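Local coordinates for DNA-dependent metalloprotease WSS1 homolog 2 (Schizosaccharomyces pombe, PDB 5JIG), which probably cleaves proteins bound or crosslinked to DNA, acting as a DNA-dependent zinc metalloprotease in the repair of DNA-protein crosslinks, at residues K34-S39 against H97-N102; D38-T43 against R116-E121; I73-R78 against K92-H97. One frame throughout, in Å; residues are numbered along the deposited sequence. Where two conformers were deposited one is given.

Contacts 1 and 3 both use helix 88-100, which carries the metal ligand His97 and the predicted active-site Glu98; contact 2 lies beside it. Contact 1 sets helix 31-40 against its end, and contact 3 sets strand 72-76 against its middle. Their centres are about 12 Å apart, and they join where Leu99 CD2 lies 3.7 Å from Ile73 CD1. Contact 2, centred about 4 Å from contact 1, continues from the same helix 31-40 to helix 109-122; Thr100 OG1 and Leu118 CD1 are 3.5 Å apart at the junction. It has no metal ligand. Contacts 1 and 3 share His97, whose NE2 binds the nickel 2.1 Å away, although other residues make the packing.

Contact 1. Residues K34-S39 against H97-N102; sequences KKIMDS and HELTHN. With NI (nickel (II) ion), chain B.
The HExxH helix of this WLM-domain metalloprotease meets helix 31-40 through one leucine, Leu99, which lies inside the motif between the two metal-binding histidines. Its CD1 methyl touches both partners, 3.9 Å from Ile36 CD1 and 4.2 Å from Met37 CG. The backbones stay well apart, with Met37 CA and Leu99 CA 8.4 Å from each other, so the contact is made by side chains alone and is purely apolar. Ile36 reaches across because CG1 is lodged between its backbone N and carbonyl carbon (chi1 61°), and the extended second torsion then carries CD1 outward to meet Leu99 at a slant. Met37 comes in at about a right angle to the leucine; its CG does the touching, while the chain bends at the sulfur and places CE 4.4 Å from Leu99 CD2.

The two histidines of the motif, His97 and His101, both go to the metal. His97 NE2 and His101 NE2 each bind nickel at 2.1 Å, subtending about 94° there, and water 2 stands opposite His101 NE2 at about 170°, as expected for octahedral coordination. Glu98, the predicted active-site residue, brings OE1 into the plane of the His101 ring at its edge, 3.6 Å from His101 CD2. His107 supplies the third histidine ligand.

Leu99 is further enclosed by Trp42 and by Ile73 of strand 72-76, and Glu98 also touches Ile73. Helix 109-122 borders both segments, Glu121 touching Ile36 and Leu118 touching Thr100.

Contact 2. Residues D38-T43 against R116-E121; sequences DSHRWT and RQLTKE
The apolar part of this contact is the meeting of Trp42 with Leu118. The two side chains approach from opposite directions, and the benzo end of the indole receives the leucine: Trp42 CH2 is 3.7 Å from Leu118 CD1, and Trp42 CZ3 is 4.0 Å from the same methyl. CD1 lies at the ring edge, in its plane, so this is an edge contact rather than packing on a face. The second methyl, Leu118 CD2, is 4.1 Å from Trp42 CH2 and also approaches the His40 ring obliquely, 4.4 Å from His40 CD2.

Within residues 38-43, His40 packs on the indole: its CB lies over one face of Trp42, 3.4 Å above the ring plane and over its centre, while Trp42 CZ2 lies above the rim of the imidazole. His40 takes an uncommon first torsion (chi1 -137°), which folds its ring back along the indole. Asn102 and Val103 also touch Trp42.

Polar groups add little at the margin. In one of the two conformers of Ser39, its OG stands 4.3 Å from Glu121 OE1, a marginal and doubtful approach; Lys35 O is the nearer partner of that oxygen. No hydrogen bond links the segments.

Backbone bonds explain how Trp42 is delivered. Helix 31-40 closes with Arg41 at positive phi (54°), and two bonds return to its last turn: a weak one from Arg41 N to Asp38 O, and a probable one from Trp42 N to Met37 O. This is a Schellman motif, here turning the chain out of the helix and bringing Trp42 against both Leu118 of helix 109-122 and Leu99 of the metal-bearing helix 88-100.

Contact 3. Residues I73-R78 against K92-H97; sequences IELRLR and KSTLIH. With NI (nickel (II) ion), chain B.
Leu75 and Ile73 of strand 72-76 rest on Leu95 and Thr94 of the HExxH helix, the sheet-on-helix packing at the heart of this Peptidase_MA-clan domain. Leu75 presents both of its methyls to one turn of helix. Its CD2 comes down on the backbone, 3.8 Å from Leu95 CA, and also lies 3.9 Å from Thr94 CG2; its CD1 is 4.1 Å from Leu95 CB. Ile73, two residues earlier and so on the same side of the strand, has its CG2 3.9 Å from Leu95 CD1. There the two side chains cross at about a right angle, whereas Leu75 and Leu95 meet at a slant. Leu95 can serve both partners because its CG points away from its backbone N (chi1 178°), leaving CB beside Leu75 while the tip swings to Ile73.

Strand 73-76 and helix 92-97 run nearly antiparallel, with 153° between their N-to-C directions and their axes 9.0 Å apart at closest approach, and Leu75 CA and Leu95 CA are 7.0 Å from each other. Thr94 is fixed in rotation by a hydrogen bond from its side-chain oxygen to Thr90 O, which leaves the methyl to meet the leucine.

Further out, backbone hydrogen bonds tie Ile73 and Leu75 into strand 44-50, and Glu74, whose CB points away from the helix, joins its backbone to Leu65 of the edge strand 64-67. Leu27 of helix 17-29 and Val91 also pack on Leu75. Two residues after Leu95, His97 binds the metal: water 1 stands across the nickel from His97 NE2, with an N-Ni-O angle of about 171°.

Contact 1. Residues K34-S39 against H97-N102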
loop_
_atom_site.group_PDB
_atom_site.type_symbol
_atom_site.label_atom_id
_atom_site.label_comp_id
_atom_site.label_asym_id
_atom_site.label_seq_id
_atom_site.Cartn_x
_atom_site.Cartn_y
_atom_site.Cartn_z
ATOM N N LYS A 34 -6.442 -5.541 -4.452
ATOM C CA LYS A 34 -7.534 -6.377 -3.917
ATOM C C LYS A 34 -7.261 -7.843 -4.198
ATOM O O LYS A 34 -7.500 -8.689 -3.315
ATOM C CB LYS A 34 -8.865 -5.919 -4.485
ATOM C CG LYS A 34 -9.372 -4.615 -4.031
ATOM C CD LYS A 34 -10.658 -4.191 -4.687
ATOM C CE LYS A 34 -11.796 -4.651 -3.932
ATOM N NZ LYS A 34 -12.908 -3.609 -4.068
ATOM N N LYS A 35 -6.759 -8.169 -5.400
ATOM C CA LYS A 35 -6.485 -9.556 -5.730
ATOM C C LYS A 35 -5.506 -10.183 -4.789
ATOM O O LYS A 35 -5.719 -11.294 -4.336
ATOM C CB LYS A 35 -5.966 -9.625 -7.202
ATOM C CG LYS A 35 -5.796 -10.994 -7.745
ATOM C CD LYS A 35 -7.073 -11.526 -8.267
ATOM C CE LYS A 35 -6.886 -12.858 -8.980
ATOM N NZ LYS A 35 -7.866 -13.855 -8.607
ATOM N N ILE A 36 -4.397 -9.477 -4.489
ATOM C CA ILE A 36 -3.429 -10.059 -3.608
ATOM C C ILE A 36 -3.896 -10.090 -2.145
ATOM O O ILE A 36 -3.535 -11.030 -1.411
ATOM C CB ILE A 36 -2.025 -9.451 -3.752
ATOM C CG1 ILE A 36 -1.987 -7.975 -3.433
ATOM C CG2 ILE A 36 -1.495 -9.776 -5.131
ATOM C CD1 ILE A 36 -0.589 -7.377 -3.397
ATOM N N MET A 37 -4.636 -9.086 -1.697
ATOM C CA MET A 37 -5.149 -9.136 -0.321
ATOM C C MET A 37 -6.140 -10.290 -0.153
ATOM O O MET A 37 -6.135 -10.957 0.885
ATOM C CB MET A 37 -5.675 -7.806 0.090
ATOM C CG MET A 37 -4.511 -6.809 0.120
ATOM S SD MET A 37 -4.994 -5.112 0.651
ATOM C CE MET A 37 -5.276 -5.379 2.415
ATOM N N ASP A 38 -6.950 -10.542 -1.186
ATOM C CA ASP A 38 -7.852 -11.697 -1.153
ATOM C C ASP A 38 -7.028 -12.983 -1.198
ATOM O O ASP A 38 -7.273 -13.903 -0.399
ATOM C CB ASP A 38 -8.822 -11.626 -2.329
ATOM C CG ASP A 38 -9.925 -10.652 -2.103
ATOM O OD1 ASP A 38 -10.513 -10.204 -3.096
ATOM O OD2 ASP A 38 -10.393 -10.514 -0.924
ATOM N N SER A 39 -6.074 -13.096 -2.119
ATOM C CA SER A 39 -5.325 -14.362 -2.273
ATOM C C SER A 39 -4.549 -14.720 -1.037
ATOM O O SER A 39 -4.445 -15.885 -0.658
ATOM C CB SER A 39 -4.383 -14.268 -3.493
ATOM O OG SER A 39 -5.135 -14.115 -4.682
ATOM N N HIS A 97 5.435 -3.977 -1.394
ATOM C CA HIS A 97 6.549 -4.220 -0.507
ATOM C C HIS A 97 6.054 -4.271 0.945
ATOM O O HIS A 97 6.370 -5.228 1.689
ATOM C CB HIS A 97 7.598 -3.113 -0.720
ATOM C CG HIS A 97 8.747 -3.189 0.215
ATOM N ND1 HIS A 97 10.045 -3.354 -0.224
ATOM C CD2 HIS A 97 8.848 -3.090 1.562
ATOM C CE1 HIS A 97 10.843 -3.334 0.833
ATOM N NE2 HIS A 97 10.161 -3.198 1.941
ATOM N N GLU A 98 5.305 -3.263 1.373
ATOM C CA GLU A 98 4.824 -3.264 2.744
ATOM C C GLU A 98 3.911 -4.457 3.036
ATOM O O GLU A 98 4.026 -5.052 4.124
ATOM C CB GLU A 98 4.151 -1.963 3.138
ATOM C CG GLU A 98 4.956 -0.686 2.881
ATOM C CD GLU A 98 6.338 -0.666 3.260
ATOM O OE1 GLU A 98 6.745 -1.449 4.133
ATOM O OE2 GLU A 98 7.048 0.199 2.668
ATOM N N LEU A 99 3.052 -4.826 2.132
ATOM C CA LEU A 99 2.213 -6.003 2.351
ATOM C C LEU A 99 3.046 -7.270 2.518
ATOM O O LEU A 99 2.688 -8.154 3.296
ATOM C CB LEU A 99 1.224 -6.165 1.211
ATOM C CG LEU A 99 0.070 -5.146 1.203
ATOM C CD1 LEU A 99 -0.667 -5.226 -0.109
ATOM C CD2 LEU A 99 -0.909 -5.383 2.357
ATOM N N THR A 100 4.158 -7.378 1.773
ATOM C CA THR A 100 5.031 -8.525 1.885
ATOM C C THR A 100 5.555 -8.682 3.299
ATOM O O THR A 100 5.766 -9.791 3.804
ATOM C CB THR A 100 6.186 -8.393 0.854
ATOM O OG1 THR A 100 5.680 -8.257 -0.455
ATOM C CG2 THR A 100 7.038 -9.640 0.835
ATOM N N HIS A 101 5.777 -7.565 4.001
ATOM C CA HIS A 101 6.184 -7.547 5.385
ATOM C C HIS A 101 5.093 -8.059 6.350
ATOM O O HIS A 101 5.379 -8.262 7.534
ATOM C CB HIS A 101 6.619 -6.169 5.849
ATOM C CG HIS A 101 7.973 -5.728 5.342
ATOM N ND1 HIS A 101 9.127 -6.432 5.575
ATOM C CD2 HIS A 101 8.348 -4.568 4.759
ATOM C CE1 HIS A 101 10.140 -5.719 5.101
ATOM N NE2 HIS A 101 9.721 -4.574 4.617
ATOM N N ASN A 102 3.884 -8.332 5.882
ATOM C CA ASN A 102 2.931 -9.080 6.706
ATOM C C ASN A 102 3.464 -10.459 7.027
ATOM O O ASN A 102 3.068 -11.036 8.052
ATOM C CB ASN A 102 1.590 -9.197 6.048
ATOM C CG ASN A 102 0.806 -7.895 6.004
ATOM O OD1 ASN A 102 1.171 -6.906 6.629
ATOM N ND2 ASN A 102 -0.301 -7.883 5.282
HETATM NI NI NI B . 10.846 -2.994 3.883
HETATM O O HOH W 1 11.484 -2.439 5.844
HETATM O O HOH W 2 11.812 -1.135 3.307
#

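Contact 2. Residues D38-T43 against R116-E121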
loop_
_atom_site.group_PDB
_atom_site.type_symbol
_atom_site.label_atom_id
_atom_site.label_comp_id
_atom_site.label_asym_id
_atom_site.label_seq_id
_atom_site.Cartn_x
_atom_site.Cartn_y
_atom_site.Cartn_z
ATOM N N ASP A 38 -6.950 -10.542 -1.186
ATOM C CA ASP A 38 -7.852 -11.697 -1.153
ATOM C C ASP A 38 -7.028 -12.983 -1.198
ATOM O O ASP A 38 -7.273 -13.903 -0.399
ATOM C CB ASP A 38 -8.822 -11.626 -2.329
ATOM C CG ASP A 38 -9.925 -10.652 -2.103
ATOM O OD1 ASP A 38 -10.513 -10.204 -3.096
ATOM O OD2 ASP A 38 -10.393 -10.514 -0.924
ATOM N N SER A 39 -6.074 -13.096 -2.119
ATOM C CA SER A 39 -5.325 -14.362 -2.273
ATOM C C SER A 39 -4.549 -14.720 -1.037
ATOM O O SER A 39 -4.445 -15.885 -0.658
ATOM C CB SER A 39 -4.383 -14.268 -3.493
ATOM O OG SER A 39 -5.135 -14.115 -4.682
ATOM N N HIS A 40 -3.962 -13.700 -0.388
ATOM C CA HIS A 40 -3.141 -13.900 0.773
ATOM C C HIS A 40 -3.883 -13.681 2.106
ATOM O O HIS A 40 -3.289 -13.793 3.155
ATOM C CB HIS A 40 -1.826 -13.114 0.711
ATOM C CG HIS A 40 -0.652 -13.858 1.159
ATOM N ND1 HIS A 40 -0.591 -14.420 2.400
ATOM C CD2 HIS A 40 0.504 -14.211 0.556
ATOM C CE1 HIS A 40 0.567 -15.051 2.571
ATOM N NE2 HIS A 40 1.271 -14.939 1.453
ATOM N N ARG A 41 -5.172 -13.429 2.025
ATOM C CA ARG A 41 -6.058 -13.280 3.208
ATOM C C ARG A 41 -5.527 -12.243 4.191
ATOM O O ARG A 41 -5.355 -12.511 5.356
ATOM C CB ARG A 41 -6.346 -14.629 3.823
ATOM C CG ARG A 41 -7.113 -15.526 2.929
ATOM C CD ARG A 41 -7.400 -16.913 3.449
ATOM N NE ARG A 41 -7.985 -16.929 4.755
ATOM C CZ ARG A 41 -7.385 -17.289 5.895
ATOM N NH1 ARG A 41 -8.101 -17.273 7.017
ATOM N NH2 ARG A 41 -6.089 -17.634 5.949
ATOM N N TRP A 42 -5.307 -11.027 3.699
ATOM C CA TRP A 42 -4.821 -9.912 4.517
ATOM C C TRP A 42 -5.885 -8.892 4.736
ATOM O O TRP A 42 -6.480 -8.351 3.793
ATOM C CB TRP A 42 -3.642 -9.253 3.816
ATOM C CG TRP A 42 -2.410 -10.058 3.803
ATOM C CD1 TRP A 42 -2.018 -10.952 4.734
ATOM C CD2 TRP A 42 -1.410 -10.060 2.809
ATOM N NE1 TRP A 42 -0.791 -11.506 4.385
ATOM C CE2 TRP A 42 -0.409 -10.953 3.206
ATOM C CE3 TRP A 42 -1.263 -9.390 1.576
ATOM C CZ2 TRP A 42 0.734 -11.210 2.410
ATOM C CZ3 TRP A 42 -0.148 -9.667 0.806
ATOM C CH2 TRP A 42 0.840 -10.497 1.261
ATOM N N THR A 43 -6.133 -8.599 6.043
ATOM C CA THR A 43 -6.905 -7.465 6.488
ATOM C C THR A 43 -5.985 -6.525 7.209
ATOM O O THR A 43 -5.252 -6.939 8.124
ATOM C CB THR A 43 -8.031 -7.882 7.425
ATOM O OG1 THR A 43 -8.912 -8.828 6.787
ATOM C CG2 THR A 43 -8.747 -6.685 7.963
ATOM N N ARG A 116 7.898 -10.617 -5.689
ATOM C CA ARG A 116 7.761 -10.775 -7.130
ATOM C C ARG A 116 6.427 -11.452 -7.517
ATOM O O ARG A 116 5.785 -11.098 -8.497
ATOM C CB ARG A 116 8.936 -11.589 -7.691
ATOM C CG ARG A 116 10.266 -10.840 -7.757
ATOM C CD ARG A 116 11.286 -11.614 -8.559
ATOM N NE ARG A 116 11.582 -12.917 -7.981
ATOM C CZ ARG A 116 12.458 -13.152 -7.034
ATOM N NH1 ARG A 116 12.501 -14.368 -6.487
ATOM N NH2 ARG A 116 13.260 -12.240 -6.596
ATOM N N GLN A 117 6.039 -12.443 -6.712
ATOM C CA GLN A 117 4.775 -13.150 -7.011
ATOM C C GLN A 117 3.572 -12.227 -6.848
ATOM O O GLN A 117 2.639 -12.256 -7.653
ATOM C CB GLN A 117 4.676 -14.336 -6.059
ATOM C CG GLN A 117 5.675 -15.417 -6.427
ATOM C CD GLN A 117 5.864 -16.428 -5.321
ATOM O OE1 GLN A 117 5.746 -16.185 -4.163
ATOM N NE2 GLN A 117 6.448 -17.494 -5.680
ATOM N N LEU A 118 3.601 -11.441 -5.786
ATOM C CA LEU A 118 2.507 -10.468 -5.559
ATOM C C LEU A 118 2.472 -9.394 -6.627
ATOM O O LEU A 118 1.422 -8.986 -7.097
ATOM C CB LEU A 118 2.648 -9.830 -4.176
ATOM C CG LEU A 118 2.579 -10.755 -2.970
ATOM C CD1 LEU A 118 2.933 -9.932 -1.718
ATOM C CD2 LEU A 118 1.249 -11.378 -2.763
ATOM N N THR A 119 3.659 -8.945 -7.050
ATOM C CA THR A 119 3.772 -7.939 -8.107
ATOM C C THR A 119 3.132 -8.474 -9.411
ATOM O O THR A 119 2.405 -7.778 -10.070
ATOM C CB THR A 119 5.238 -7.583 -8.292
ATOM O OG1 THR A 119 5.669 -6.821 -7.160
ATOM C CG2 THR A 119 5.456 -6.733 -9.537
ATOM N N LYS A 120 3.502 -9.718 -9.735
ATOM C CA LYS A 120 2.935 -10.304 -10.962
ATOM C C LYS A 120 1.409 -10.417 -10.864
ATOM O O LYS A 120 0.677 -10.033 -11.791
ATOM C CB LYS A 120 3.572 -11.678 -11.169
ATOM C CG LYS A 120 3.051 -12.530 -12.279
ATOM C CD LYS A 120 3.844 -13.815 -12.523
ATOM C CE LYS A 120 3.287 -14.704 -13.594
ATOM N NZ LYS A 120 4.147 -15.892 -13.684
ATOM N N GLU A 121 0.911 -10.892 -9.724
ATOM C CA GLU A 121 -0.524 -10.982 -9.558
ATOM C C GLU A 121 -1.215 -9.633 -9.715
ATOM O O GLU A 121 -2.220 -9.509 -10.363
ATOM C CB GLU A 121 -0.790 -11.570 -8.189
ATOM C CG GLU A 121 -2.268 -11.883 -7.944
ATOM C CD GLU A 121 -2.655 -13.266 -8.398
ATOM O OE1 GLU A 121 -2.180 -14.229 -7.786
ATOM O OE2 GLU A 121 -3.447 -13.411 -9.393
#

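Contact 3. Residues I73-R78 against K92-H97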
loop_
_atom_site.group_PDB
_atom_site.type_symbol
_atom_site.label_atom_id
_atom_site.label_comp_id
_atom_site.label_asym_id
_atom_site.label_seq_id
_atom_site.Cartn_x
_atom_site.Cartn_y
_atom_site.Cartn_z
ATOM N N ILE A 73 -0.202 0.110 7.846
ATOM C CA ILE A 73 0.764 0.393 6.789
ATOM C C ILE A 73 0.712 1.896 6.497
ATOM O O ILE A 73 -0.381 2.484 6.454
ATOM C CB ILE A 73 0.485 -0.473 5.544
ATOM C CG1 ILE A 73 0.847 -1.914 5.864
ATOM C CG2 ILE A 73 1.228 0.049 4.324
ATOM C CD1 ILE A 73 0.462 -2.927 4.787
ATOM N N GLU A 74 1.888 2.484 6.317
ATOM C CA GLU A 74 2.008 3.886 5.947
ATOM C C GLU A 74 2.724 3.985 4.597
ATOM O O GLU A 74 3.608 3.175 4.281
ATOM C CB GLU A 74 2.745 4.740 6.933
ATOM C CG GLU A 74 2.361 4.529 8.369
ATOM C CD GLU A 74 2.880 5.585 9.292
ATOM O OE1 GLU A 74 3.018 6.751 8.860
ATOM O OE2 GLU A 74 3.143 5.231 10.472
ATOM N N LEU A 75 2.335 4.986 3.801
ATOM C CA LEU A 75 2.934 5.212 2.479
ATOM C C LEU A 75 3.224 6.693 2.325
ATOM O O LEU A 75 2.356 7.540 2.542
ATOM C CB LEU A 75 1.953 4.842 1.361
ATOM C CG LEU A 75 1.518 3.384 1.323
ATOM C CD1 LEU A 75 0.404 3.258 0.322
ATOM C CD2 LEU A 75 2.670 2.431 1.000
ATOM N N ARG A 76 4.448 7.029 1.874
ATOM C CA ARG A 76 4.753 8.403 1.540
ATOM C C ARG A 76 4.107 8.702 0.185
ATOM O O ARG A 76 4.422 8.033 -0.814
ATOM C CB ARG A 76 6.254 8.662 1.529
ATOM C CG ARG A 76 6.588 10.116 1.310
ATOM C CD ARG A 76 7.968 10.363 0.815
ATOM N NE ARG A 76 8.936 9.849 1.749
ATOM C CZ ARG A 76 9.807 10.534 2.451
ATOM N NH1 ARG A 76 10.514 9.862 3.328
ATOM N NH2 ARG A 76 10.028 11.843 2.196
ATOM N N LEU A 77 3.131 9.597 0.163
ATOM C CA LEU A 77 2.424 9.942 -1.069
ATOM C C LEU A 77 3.043 11.159 -1.734
ATOM O O LEU A 77 2.870 11.329 -2.956
ATOM C CB LEU A 77 0.974 10.223 -0.761
ATOM C CG LEU A 77 0.207 9.073 -0.125
ATOM C CD1 LEU A 77 -1.237 9.547 0.139
ATOM C CD2 LEU A 77 0.216 7.808 -0.988
ATOM N N ARG A 78 3.673 12.041 -0.944
ATOM C CA ARG A 78 4.033 13.370 -1.380
ATOM C C ARG A 78 5.486 13.497 -1.666
ATOM O O ARG A 78 6.335 12.793 -1.084
ATOM C CB ARG A 78 3.631 14.397 -0.301
ATOM C CG ARG A 78 2.134 14.544 -0.133
ATOM C CD ARG A 78 1.792 15.456 1.027
ATOM N NE ARG A 78 0.385 15.572 1.269
ATOM C CZ ARG A 78 -0.416 16.559 0.811
ATOM N NH1 ARG A 78 -1.687 16.567 1.102
ATOM N NH2 ARG A 78 0.127 17.529 0.060
ATOM N N LYS A 92 2.276 2.182 -5.628
ATOM C CA LYS A 92 1.668 0.855 -5.610
ATOM C C LYS A 92 2.706 -0.220 -5.306
ATOM O O LYS A 92 2.438 -1.145 -4.539
ATOM C CB LYS A 92 0.924 0.597 -6.922
ATOM C CG LYS A 92 0.344 -0.807 -7.022
ATOM C CD LYS A 92 -0.488 -1.014 -8.251
ATOM C CE LYS A 92 -0.873 -2.446 -8.456
ATOM N NZ LYS A 92 -1.862 -2.664 -9.511
ATOM N N SER A 93 3.862 -0.131 -5.929
ATOM C CA SER A 93 4.899 -1.111 -5.671
ATOM C C SER A 93 5.427 -1.023 -4.248
ATOM O O SER A 93 5.696 -2.056 -3.625
ATOM C CB SER A 93 6.047 -0.927 -6.672
ATOM O OG SER A 93 7.029 -1.924 -6.478
ATOM N N THR A 94 5.564 0.171 -3.691
ATOM C CA THR A 94 5.884 0.319 -2.282
ATOM C C THR A 94 4.814 -0.330 -1.395
ATOM O O THR A 94 5.136 -1.018 -0.430
ATOM C CB THR A 94 6.120 1.770 -1.901
ATOM O OG1 THR A 94 7.246 2.257 -2.623
ATOM C CG2 THR A 94 6.300 1.972 -0.411
ATOM N N LEU A 95 3.555 -0.177 -1.744
ATOM C CA LEU A 95 2.485 -0.839 -0.975
ATOM C C LEU A 95 2.642 -2.346 -1.012
ATOM O O LEU A 95 2.465 -3.029 0.000
ATOM C CB LEU A 95 1.117 -0.393 -1.458
ATOM C CG LEU A 95 -0.079 -1.052 -0.746
ATOM C CD1 LEU A 95 -0.020 -0.915 0.767
ATOM C CD2 LEU A 95 -1.374 -0.480 -1.301
ATOM N N ILE A 96 2.961 -2.914 -2.192
ATOM C CA ILE A 96 3.189 -4.358 -2.272
ATOM C C ILE A 96 4.366 -4.775 -1.410
ATOM O O ILE A 96 4.300 -5.816 -0.753
ATOM C CB ILE A 96 3.295 -4.799 -3.755
ATOM C CG1 ILE A 96 1.985 -4.497 -4.480
ATOM C CG2 ILE A 96 3.696 -6.241 -3.834
ATOM C CD1 ILE A 96 1.975 -4.770 -5.962
ATOM N N HIS A 97 5.435 -3.977 -1.394
ATOM C CA HIS A 97 6.549 -4.220 -0.507
ATOM C C HIS A 97 6.054 -4.271 0.945
ATOM O O HIS A 97 6.370 -5.228 1.689
ATOM C CB HIS A 97 7.598 -3.113 -0.720
ATOM C CG HIS A 97 8.747 -3.189 0.215
ATOM N ND1 HIS A 97 10.045 -3.354 -0.224
ATOM C CD2 HIS A 97 8.848 -3.090 1.562
ATOM C CE1 HIS A 97 10.843 -3.334 0.833
ATOM N NE2 HIS A 97 10.161 -3.198 1.941
HETATM NI NI NI B . 10.846 -2.994 3.883
HETATM O O HOH W 1 11.484 -2.439 5.844
HETATM O O HOH W 2 11.812 -1.135 3.307
#